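Local atomic coordinates of Crov588 (Cafeteriavirus, PDB entry 6NYR), a protein that is of unknown function but folds into a nearly closed ring of leucine-rich repeats of the FNIP type. Residues 34-39 with 48-53; 40-45 with 57-62; 67-72 with 79-84. All coordinates share one frame; numbering follows the deposited sequence.

Interaction 1: residues 34-39 with 48-53; sequences DTIEFG and HLIPSN
The methyl ends of Ile-36 and Ile-50 meet tip to tip, CD1 of Ile-36 lying 4.0 Å from CD1 of Ile-50, and this is the one apolar touch between strand 35-37 and the outer loop 48-53. Each isoleucine points from its backbone toward the other segment. In Ile-36 CG1 stands anti to the carbonyl carbon (chi1 -67°) and the chain then runs on extended (chi2 172°), which carries CD1 out toward the loop. CG2 of the same residue turns instead onto one face of the Phe-38 ring, so the two branches serve different neighbours. Leu-28 of the short helix 25-28 also packs on Ile-36 and continues this apolar layer.

The polar end of the contact is looser. The carbonyl O of Asp-34 and that of Asn-53 come within 4.3 Å, an approach of two acceptors that bonds neither to the other. Their side chains look elsewhere: Asp-34 OD1 forms a salt bridge with Lys-55, and Asn-53 ND2 donates to the carbonyl O of Leu-28. Across this pair of segments, then, cohesion comes from dispersion between methyl groups, while the directional bonds that fix Asp-34 and Asn-53 are made to residues on other parts of the chain.

Interaction 2: residues 40-45 with 57-62; sequences EKFNQE and IKFGWT
Glu-40 opens the segment by laying its aliphatic part against Thr-62: CG is 3.6 Å from the carbonyl O of Thr-62 and 3.7 Å from its OG1. The two side chains cross obliquely. Glu-40 has CG anti to the backbone N (chi1 -165°) and stays extended beyond it, so the methylene group does the touching and the carboxylate passes on, OE2 remaining 4.2 Å from Thr-62 OG1. On the other side of this pair Thr-62 sets CG2 over the centre of one face of the Trp-61 ring, 3.3 Å above its plane.

Two residues further on, Phe-42 turns inward and meets Phe-59 edge to edge, CD2 of Phe-42 standing 4.2 Å from CE1 of Phe-59, each atom near the plane of the other ring. One face of the Phe-42 ring receives the backbone N of Gln-44 above its centre. Phe-42 also stacks with Phe-38, and Phe-59 with Phe-65.

Next comes Asn-43, whose OD1 accepts the backbone N of Asn-66 and whose own N donates to Asn-18 OD1; Gln-44 NE2 goes to that same oxygen. These Asn-18, Asn-43 and Asn-66 bonds run from coil to coil like the asparagine ladder of leucine-rich repeats, beside a row of core phenylalanines.

Interaction 3: residues 67-72 with 79-84; sequences KDVNFL and IYYGIY
Where one coil of the leucine-rich-repeat solenoid passes into the next, the outer loop 67-72 lies across the core from the inward-pointing side chains of strand 78-80 and the turn after it, and the side chains between them fill that core. Tyr-81 spans most of the gap. With CG anti to the carbonyl carbon (chi1 -71°), its ring extends toward the loop and brings the phenol oxygen up to Val-69: OH is 3.6 Å from CG1 and 3.9 Å from CB of that residue. The valine approaches from the opposite direction; its CG1, anti to the backbone N (chi1 179°), makes the nearer approach, while CG2 stays 4.2 Å from Tyr-81 OH. A looser touch, 4.4 Å from Tyr-81 OH to Leu-72 CD2, adds a second apolar neighbour.

Beneath this lies a purely aliphatic pair, Leu-72 CD1 and Ile-79 CD1, 4.3 Å apart. Ile-79 also places CG1 above one face of the Tyr-81 ring, offset toward its rim, a contact within the same segment. In the stacked coils of such a solenoid, inward residues of this kind also bear on the adjoining turns: Ile-79 lies against Ile-57 on one neighbouring strand and Leu-102 on the other, and the Tyr-81 ring meets that of Phe-59. Tyr-81 additionally takes His-87 edge-to-face and makes a cation-pi contact with Lys-85. Polar bonds also tie the loop to its neighbours before and after it in the chain, the backbone N atoms of Asn-70 and Phe-71 both donating to Asp-47 OD1, while Asn-70 OD1 accepts from Asn-94 ND2.

In the fold
The three contacts follow one another around the start of the ring, on parallel strands 35-37, 56-58 and 78-80. Interactions 1 and 2, with centres 11 Å apart, are joined by backbone pairing: Phe-38 N lies 2.8 Å from Lys-58 O, and Ile-36 O 2.9 Å from Lys-58 N, both probable hydrogen bonds. Interactions 2 and 3 are 9 Å apart between centres and repeat this pattern, with Ile-57 O 3.0 Å from Tyr-80 N. Between interactions 1 and 3, 12 Å apart, the outer loops meet directly where His-48 CE1 packs 3.6 Å from Phe-71 CD2. Phe-38, just after strand 35-37, packs its CB 3.9 Å from Phe-59 CD1, extending the aromatic row to interaction 1.

Interaction 1: residues 34-39 with 48-53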
loop_
_atom_site.group_PDB
_atom_site.type_symbol
_atom_site.label_atom_id
_atom_site.label_comp_id
_atom_site.label_asym_id
_atom_site.label_seq_id
_atom_site.Cartn_x
_atom_site.Cartn_y
_atom_site.Cartn_z
ATOM N N ASP A 34 5.574 -21.162 -15.026
ATOM C CA ASP A 34 6.945 -20.867 -15.411
ATOM C C ASP A 34 7.925 -20.942 -14.255
ATOM O O ASP A 34 9.104 -21.248 -14.468
ATOM C CB ASP A 34 7.042 -19.440 -15.976
ATOM C CG ASP A 34 6.704 -19.355 -17.435
ATOM O OD1 ASP A 34 7.063 -20.288 -18.186
ATOM O OD2 ASP A 34 6.094 -18.340 -17.845
ATOM N N THR A 35 7.462 -20.666 -13.042
ATOM C CA THR A 35 8.344 -20.467 -11.908
ATOM C C THR A 35 7.876 -21.293 -10.721
ATOM O O THR A 35 6.701 -21.646 -10.602
ATOM C CB THR A 35 8.394 -18.988 -11.505
ATOM O OG1 THR A 35 7.327 -18.714 -10.590
ATOM C CG2 THR A 35 8.225 -18.092 -12.726
ATOM N N ILE A 36 8.824 -21.591 -9.840
ATOM C CA ILE A 36 8.537 -22.162 -8.532
ATOM C C ILE A 36 9.053 -21.182 -7.490
ATOM O O ILE A 36 10.186 -20.696 -7.595
ATOM C CB ILE A 36 9.185 -23.545 -8.339
ATOM C CG1 ILE A 36 8.552 -24.568 -9.278
ATOM C CG2 ILE A 36 9.041 -23.985 -6.885
ATOM C CD1 ILE A 36 9.266 -25.904 -9.291
ATOM N N GLU A 37 8.229 -20.892 -6.490
ATOM C CA GLU A 37 8.637 -20.089 -5.344
ATOM C C GLU A 37 8.667 -20.986 -4.113
ATOM O O GLU A 37 7.633 -21.533 -3.714
ATOM C CB GLU A 37 7.692 -18.910 -5.123
ATOM C CG GLU A 37 7.840 -17.789 -6.137
ATOM C CD GLU A 37 6.971 -16.591 -5.807
ATOM O OE1 GLU A 37 6.162 -16.689 -4.858
ATOM O OE2 GLU A 37 7.102 -15.552 -6.487
ATOM N N PHE A 38 9.848 -21.150 -3.536
ATOM C CA PHE A 38 10.014 -21.866 -2.282
ATOM C C PHE A 38 10.047 -20.876 -1.124
ATOM O O PHE A 38 10.297 -19.679 -1.300
ATOM C CB PHE A 38 11.293 -22.703 -2.301
ATOM C CG PHE A 38 11.216 -23.909 -3.197
ATOM C CD1 PHE A 38 10.495 -25.030 -2.812
ATOM C CD2 PHE A 38 11.866 -23.925 -4.419
ATOM C CE1 PHE A 38 10.425 -26.144 -3.631
ATOM C CE2 PHE A 38 11.799 -25.037 -5.244
ATOM C CZ PHE A 38 11.077 -26.146 -4.849
ATOM N N GLY A 39 9.780 -21.391 0.073
ATOM C CA GLY A 39 9.633 -20.543 1.238
ATOM C C GLY A 39 10.718 -20.708 2.279
ATOM O O GLY A 39 11.837 -21.127 1.968
ATOM N N HIS A 48 17.062 -33.941 -9.351
ATOM C CA HIS A 48 16.385 -34.596 -10.460
ATOM C C HIS A 48 14.868 -34.555 -10.332
ATOM O O HIS A 48 14.177 -35.369 -10.955
ATOM C CB HIS A 48 16.855 -36.044 -10.590
ATOM C CG HIS A 48 18.323 -36.182 -10.835
ATOM N ND1 HIS A 48 19.243 -36.307 -9.817
ATOM C CD2 HIS A 48 19.030 -36.211 -11.988
ATOM C CE1 HIS A 48 20.455 -36.410 -10.334
ATOM N NE2 HIS A 48 20.353 -36.355 -11.650
ATOM N N LEU A 49 14.338 -33.617 -9.552
ATOM C CA LEU A 49 12.926 -33.610 -9.192
ATOM C C LEU A 49 12.201 -32.393 -9.748
ATOM O O LEU A 49 11.159 -31.997 -9.214
ATOM C CB LEU A 49 12.782 -33.664 -7.670
ATOM C CG LEU A 49 13.660 -34.709 -6.980
ATOM C CD1 LEU A 49 13.634 -34.535 -5.471
ATOM C CD2 LEU A 49 13.202 -36.112 -7.365
ATOM N N ILE A 50 12.728 -31.798 -10.812
ATOM C CA ILE A 50 12.154 -30.582 -11.377
ATOM C C ILE A 50 11.920 -30.769 -12.871
ATOM O O ILE A 50 12.891 -30.915 -13.629
ATOM C CB ILE A 50 13.071 -29.369 -11.137
ATOM C CG1 ILE A 50 13.350 -29.170 -9.649
ATOM C CG2 ILE A 50 12.452 -28.113 -11.738
ATOM C CD1 ILE A 50 12.154 -28.702 -8.857
ATOM N N PRO A 51 10.674 -30.795 -13.343
ATOM C CA PRO A 51 10.447 -30.905 -14.789
ATOM C C PRO A 51 10.989 -29.668 -15.495
ATOM O O PRO A 51 11.273 -28.635 -14.884
ATOM C CB PRO A 51 8.926 -31.025 -14.926
ATOM C CG PRO A 51 8.372 -30.496 -13.643
ATOM C CD PRO A 51 9.410 -30.751 -12.578
ATOM N N SER A 52 11.117 -29.781 -16.813
ATOM C CA SER A 52 11.802 -28.764 -17.599
ATOM C C SER A 52 10.883 -27.645 -18.066
ATOM O O SER A 52 11.333 -26.766 -18.807
ATOM C CB SER A 52 12.479 -29.408 -18.814
ATOM O OG SER A 52 11.532 -30.061 -19.637
ATOM N N ASN A 53 9.613 -27.654 -17.659
ATOM C CA ASN A 53 8.739 -26.531 -17.976
ATOM C C ASN A 53 9.009 -25.310 -17.101
ATOM O O ASN A 53 8.724 -24.183 -17.523
ATOM C CB ASN A 53 7.274 -26.949 -17.827
ATOM C CG ASN A 53 6.952 -27.460 -16.434
ATOM O OD1 ASN A 53 7.823 -27.981 -15.734
ATOM N ND2 ASN A 53 5.696 -27.313 -16.026
#

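Interaction 2: residues 40-45 with 57-62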
loop_
_atom_site.group_PDB
_atom_site.type_symbol
_atom_site.label_atom_id
_atom_site.label_comp_id
_atom_site.label_asym_id
_atom_site.label_seq_id
_atom_site.Cartn_x
_atom_site.Cartn_y
_atom_site.Cartn_z
ATOM N N GLU A 40 10.387 -20.386 3.532
ATOM C CA GLU A 40 11.388 -20.396 4.590
ATOM C C GLU A 40 11.843 -21.815 4.904
ATOM O O GLU A 40 13.045 -22.096 4.960
ATOM C CB GLU A 40 10.816 -19.742 5.851
ATOM C CG GLU A 40 11.854 -19.366 6.896
ATOM C CD GLU A 40 11.245 -18.729 8.134
ATOM O OE1 GLU A 40 10.030 -18.909 8.372
ATOM O OE2 GLU A 40 11.984 -18.045 8.876
ATOM N N LYS A 41 10.896 -22.729 5.094
ATOM C CA LYS A 41 11.202 -24.015 5.703
ATOM C C LYS A 41 11.671 -25.077 4.719
ATOM O O LYS A 41 12.215 -26.097 5.158
ATOM C CB LYS A 41 9.972 -24.536 6.457
ATOM C CG LYS A 41 9.601 -23.718 7.688
ATOM C CD LYS A 41 10.634 -23.891 8.797
ATOM C CE LYS A 41 10.203 -23.192 10.082
ATOM N NZ LYS A 41 11.155 -23.449 11.203
ATOM N N PHE A 42 11.472 -24.883 3.416
ATOM C CA PHE A 42 11.814 -25.932 2.465
ATOM C C PHE A 42 13.315 -26.204 2.480
ATOM O O PHE A 42 14.132 -25.295 2.310
ATOM C CB PHE A 42 11.369 -25.548 1.052
ATOM C CG PHE A 42 11.766 -26.551 0.008
ATOM C CD1 PHE A 42 11.091 -27.756 -0.104
ATOM C CD2 PHE A 42 12.814 -26.293 -0.860
ATOM C CE1 PHE A 42 11.457 -28.686 -1.060
ATOM C CE2 PHE A 42 13.181 -27.217 -1.820
ATOM C CZ PHE A 42 12.502 -28.415 -1.919
ATOM N N ASN A 43 13.675 -27.476 2.677
ATOM C CA ASN A 43 15.069 -27.908 2.688
ATOM C C ASN A 43 15.115 -29.378 2.261
ATOM O O ASN A 43 15.353 -30.289 3.053
ATOM C CB ASN A 43 15.700 -27.694 4.066
ATOM C CG ASN A 43 17.208 -27.845 4.051
ATOM O OD1 ASN A 43 17.844 -27.719 3.007
ATOM N ND2 ASN A 43 17.787 -28.117 5.212
ATOM N N GLN A 44 14.889 -29.617 0.970
ATOM C CA GLN A 44 14.901 -30.960 0.407
ATOM C C GLN A 44 15.620 -30.924 -0.936
ATOM O O GLN A 44 15.724 -29.873 -1.576
ATOM C CB GLN A 44 13.479 -31.510 0.233
ATOM C CG GLN A 44 12.665 -31.583 1.519
ATOM C CD GLN A 44 13.208 -32.580 2.520
ATOM O OE1 GLN A 44 13.875 -33.547 2.151
ATOM N NE2 GLN A 44 12.929 -32.344 3.798
ATOM N N GLU A 45 16.116 -32.086 -1.362
ATOM C CA GLU A 45 16.775 -32.198 -2.657
ATOM C C GLU A 45 15.865 -31.686 -3.766
ATOM O O GLU A 45 14.638 -31.812 -3.699
ATOM C CB GLU A 45 17.152 -33.655 -2.940
ATOM C CG GLU A 45 18.088 -34.291 -1.926
ATOM C CD GLU A 45 19.503 -33.757 -2.019
ATOM O OE1 GLU A 45 19.916 -33.351 -3.128
ATOM O OE2 GLU A 45 20.201 -33.736 -0.984
ATOM N N ILE A 57 13.413 -20.474 -10.477
ATOM C CA ILE A 57 13.326 -21.041 -9.134
ATOM C C ILE A 57 13.716 -19.938 -8.159
ATOM O O ILE A 57 14.897 -19.582 -8.051
ATOM C CB ILE A 57 14.220 -22.280 -8.964
ATOM C CG1 ILE A 57 13.731 -23.406 -9.884
ATOM C CG2 ILE A 57 14.224 -22.741 -7.515
ATOM C CD1 ILE A 57 14.572 -24.665 -9.842
ATOM N N LYS A 58 12.729 -19.403 -7.449
ATOM C CA LYS A 58 12.917 -18.320 -6.492
ATOM C C LYS A 58 12.763 -18.885 -5.088
ATOM O O LYS A 58 11.747 -19.512 -4.777
ATOM C CB LYS A 58 11.905 -17.197 -6.749
ATOM C CG LYS A 58 12.203 -15.892 -6.027
ATOM C CD LYS A 58 11.596 -15.858 -4.636
ATOM C CE LYS A 58 11.751 -14.479 -3.998
ATOM N NZ LYS A 58 10.713 -13.511 -4.452
ATOM N N PHE A 59 13.779 -18.685 -4.246
ATOM C CA PHE A 59 13.807 -19.330 -2.938
ATOM C C PHE A 59 13.317 -18.453 -1.793
ATOM O O PHE A 59 12.835 -18.989 -0.792
ATOM C CB PHE A 59 15.230 -19.811 -2.612
ATOM C CG PHE A 59 15.528 -21.202 -3.099
ATOM C CD1 PHE A 59 15.128 -22.305 -2.366
ATOM C CD2 PHE A 59 16.213 -21.406 -4.285
ATOM C CE1 PHE A 59 15.395 -23.584 -2.809
ATOM C CE2 PHE A 59 16.484 -22.685 -4.732
ATOM C CZ PHE A 59 16.075 -23.774 -3.992
ATOM N N GLY A 60 13.412 -17.134 -1.896
ATOM C CA GLY A 60 12.987 -16.292 -0.792
ATOM C C GLY A 60 14.082 -16.112 0.238
ATOM O O GLY A 60 14.669 -17.093 0.706
ATOM N N TRP A 61 14.333 -14.860 0.628
ATOM C CA TRP A 61 15.619 -14.516 1.224
ATOM C C TRP A 61 15.891 -15.205 2.556
ATOM O O TRP A 61 17.061 -15.339 2.927
ATOM C CB TRP A 61 15.729 -12.992 1.372
ATOM C CG TRP A 61 14.809 -12.353 2.372
ATOM C CD1 TRP A 61 13.472 -12.113 2.231
ATOM C CD2 TRP A 61 15.174 -11.841 3.659
ATOM N NE1 TRP A 61 12.980 -11.495 3.358
ATOM C CE2 TRP A 61 14.006 -11.316 4.249
ATOM C CE3 TRP A 61 16.376 -11.780 4.372
ATOM C CZ2 TRP A 61 14.004 -10.743 5.521
ATOM C CZ3 TRP A 61 16.372 -11.211 5.634
ATOM C CH2 TRP A 61 15.194 -10.700 6.195
ATOM N N THR A 62 14.867 -15.661 3.275
ATOM C CA THR A 62 15.085 -16.315 4.561
ATOM C C THR A 62 15.087 -17.839 4.452
ATOM O O THR A 62 15.076 -18.524 5.481
ATOM C CB THR A 62 14.032 -15.880 5.587
ATOM O OG1 THR A 62 12.728 -16.279 5.148
ATOM C CG2 THR A 62 14.061 -14.371 5.786
#

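Interaction 3: residues 67-72 with 79-84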
loop_
_atom_site.group_PDB
_atom_site.type_symbol
_atom_site.label_atom_id
_atom_site.label_comp_id
_atom_site.label_asym_id
_atom_site.label_seq_id
_atom_site.Cartn_x
_atom_site.Cartn_y
_atom_site.Cartn_z
ATOM N N LYS A 67 21.127 -27.590 0.267
ATOM C CA LYS A 67 21.442 -28.884 -0.317
ATOM C C LYS A 67 22.403 -28.693 -1.484
ATOM O O LYS A 67 22.350 -27.680 -2.188
ATOM C CB LYS A 67 20.178 -29.602 -0.809
ATOM C CG LYS A 67 19.144 -29.881 0.265
ATOM C CD LYS A 67 19.718 -30.724 1.390
ATOM C CE LYS A 67 18.630 -31.165 2.354
ATOM N NZ LYS A 67 19.194 -31.804 3.576
ATOM N N ASP A 68 23.283 -29.672 -1.691
ATOM C CA ASP A 68 24.111 -29.667 -2.892
ATOM C C ASP A 68 23.214 -29.748 -4.119
ATOM O O ASP A 68 22.278 -30.548 -4.168
ATOM C CB ASP A 68 25.107 -30.823 -2.871
ATOM C CG ASP A 68 26.154 -30.665 -1.787
ATOM O OD1 ASP A 68 25.774 -30.434 -0.620
ATOM O OD2 ASP A 68 27.360 -30.767 -2.105
ATOM N N VAL A 69 23.486 -28.891 -5.098
ATOM C CA VAL A 69 22.658 -28.749 -6.289
ATOM C C VAL A 69 23.586 -28.791 -7.494
ATOM O O VAL A 69 24.345 -27.843 -7.728
ATOM C CB VAL A 69 21.845 -27.449 -6.269
ATOM C CG1 VAL A 69 21.020 -27.310 -7.534
ATOM C CG2 VAL A 69 20.946 -27.397 -5.033
ATOM N N ASN A 70 23.538 -29.886 -8.253
ATOM C CA ASN A 70 24.441 -30.057 -9.378
ATOM C C ASN A 70 23.774 -30.471 -10.681
ATOM O O ASN A 70 24.476 -30.626 -11.688
ATOM C CB ASN A 70 25.527 -31.090 -9.028
ATOM C CG ASN A 70 26.572 -30.540 -8.083
ATOM O OD1 ASN A 70 27.571 -29.966 -8.515
ATOM N ND2 ASN A 70 26.342 -30.705 -6.785
ATOM N N PHE A 71 22.456 -30.664 -10.703
ATOM C CA PHE A 71 21.777 -31.147 -11.898
ATOM C C PHE A 71 20.500 -30.352 -12.161
ATOM O O PHE A 71 19.400 -30.892 -12.250
ATOM C CB PHE A 71 21.486 -32.644 -11.776
ATOM C CG PHE A 71 22.713 -33.500 -11.851
ATOM C CD1 PHE A 71 23.387 -33.645 -13.052
ATOM C CD2 PHE A 71 23.204 -34.148 -10.732
ATOM C CE1 PHE A 71 24.522 -34.420 -13.138
ATOM C CE2 PHE A 71 24.343 -34.928 -10.811
ATOM C CZ PHE A 71 25.003 -35.064 -12.018
ATOM N N LEU A 72 20.647 -29.039 -12.308
ATOM C CA LEU A 72 19.506 -28.232 -12.701
ATOM C C LEU A 72 19.127 -28.520 -14.150
ATOM O O LEU A 72 19.972 -28.870 -14.982
ATOM C CB LEU A 72 19.810 -26.739 -12.569
ATOM C CG LEU A 72 19.810 -26.073 -11.196
ATOM C CD1 LEU A 72 18.656 -26.496 -10.339
ATOM C CD2 LEU A 72 21.155 -26.382 -10.540
ATOM N N ILE A 79 17.615 -18.545 -11.259
ATOM C CA ILE A 79 17.520 -19.149 -9.936
ATOM C C ILE A 79 18.104 -18.178 -8.921
ATOM O O ILE A 79 19.171 -17.592 -9.133
ATOM C CB ILE A 79 18.230 -20.519 -9.858
ATOM C CG1 ILE A 79 17.924 -21.163 -8.498
ATOM C CG2 ILE A 79 19.731 -20.360 -10.035
ATOM C CD1 ILE A 79 18.241 -22.626 -8.419
ATOM N N TYR A 80 17.394 -18.021 -7.805
ATOM C CA TYR A 80 17.760 -17.082 -6.751
ATOM C C TYR A 80 17.806 -17.833 -5.430
ATOM O O TYR A 80 16.795 -18.402 -5.004
ATOM C CB TYR A 80 16.757 -15.929 -6.691
ATOM C CG TYR A 80 16.472 -15.315 -8.047
ATOM C CD1 TYR A 80 17.181 -14.209 -8.489
ATOM C CD2 TYR A 80 15.502 -15.847 -8.888
ATOM C CE1 TYR A 80 16.930 -13.644 -9.723
ATOM C CE2 TYR A 80 15.244 -15.288 -10.128
ATOM C CZ TYR A 80 15.962 -14.187 -10.542
ATOM O OH TYR A 80 15.713 -13.625 -11.774
ATOM N N TYR A 81 18.972 -17.841 -4.792
ATOM C CA TYR A 81 19.172 -18.576 -3.554
ATOM C C TYR A 81 19.065 -17.649 -2.344
ATOM O O TYR A 81 19.122 -16.420 -2.455
ATOM C CB TYR A 81 20.531 -19.287 -3.555
ATOM C CG TYR A 81 20.632 -20.468 -4.494
ATOM C CD1 TYR A 81 20.020 -21.675 -4.184
ATOM C CD2 TYR A 81 21.351 -20.383 -5.678
ATOM C CE1 TYR A 81 20.115 -22.764 -5.028
ATOM C CE2 TYR A 81 21.449 -21.468 -6.533
ATOM C CZ TYR A 81 20.831 -22.657 -6.199
ATOM O OH TYR A 81 20.921 -23.744 -7.040
ATOM N N GLY A 82 18.942 -18.271 -1.166
ATOM C CA GLY A 82 18.615 -17.580 0.053
ATOM C C GLY A 82 19.760 -17.516 1.043
ATOM O O GLY A 82 20.938 -17.666 0.692
ATOM N N ILE A 83 19.402 -17.334 2.315
ATOM C CA ILE A 83 20.365 -16.900 3.320
ATOM C C ILE A 83 21.285 -18.022 3.774
ATOM O O ILE A 83 22.433 -17.763 4.157
ATOM C CB ILE A 83 19.606 -16.292 4.514
ATOM C CG1 ILE A 83 20.570 -15.601 5.481
ATOM C CG2 ILE A 83 18.830 -17.378 5.264
ATOM C CD1 ILE A 83 21.093 -14.279 4.969
ATOM N N TYR A 84 20.819 -19.264 3.756
ATOM C CA TYR A 84 21.583 -20.374 4.307
ATOM C C TYR A 84 22.303 -21.198 3.245
ATOM O O TYR A 84 23.003 -22.155 3.594
ATOM C CB TYR A 84 20.651 -21.279 5.125
ATOM C CG TYR A 84 20.314 -20.771 6.513
ATOM C CD1 TYR A 84 21.316 -20.369 7.393
ATOM C CD2 TYR A 84 18.997 -20.703 6.947
ATOM C CE1 TYR A 84 21.013 -19.912 8.666
ATOM C CE2 TYR A 84 18.685 -20.242 8.222
ATOM C CZ TYR A 84 19.695 -19.851 9.072
ATOM O OH TYR A 84 19.384 -19.398 10.334
#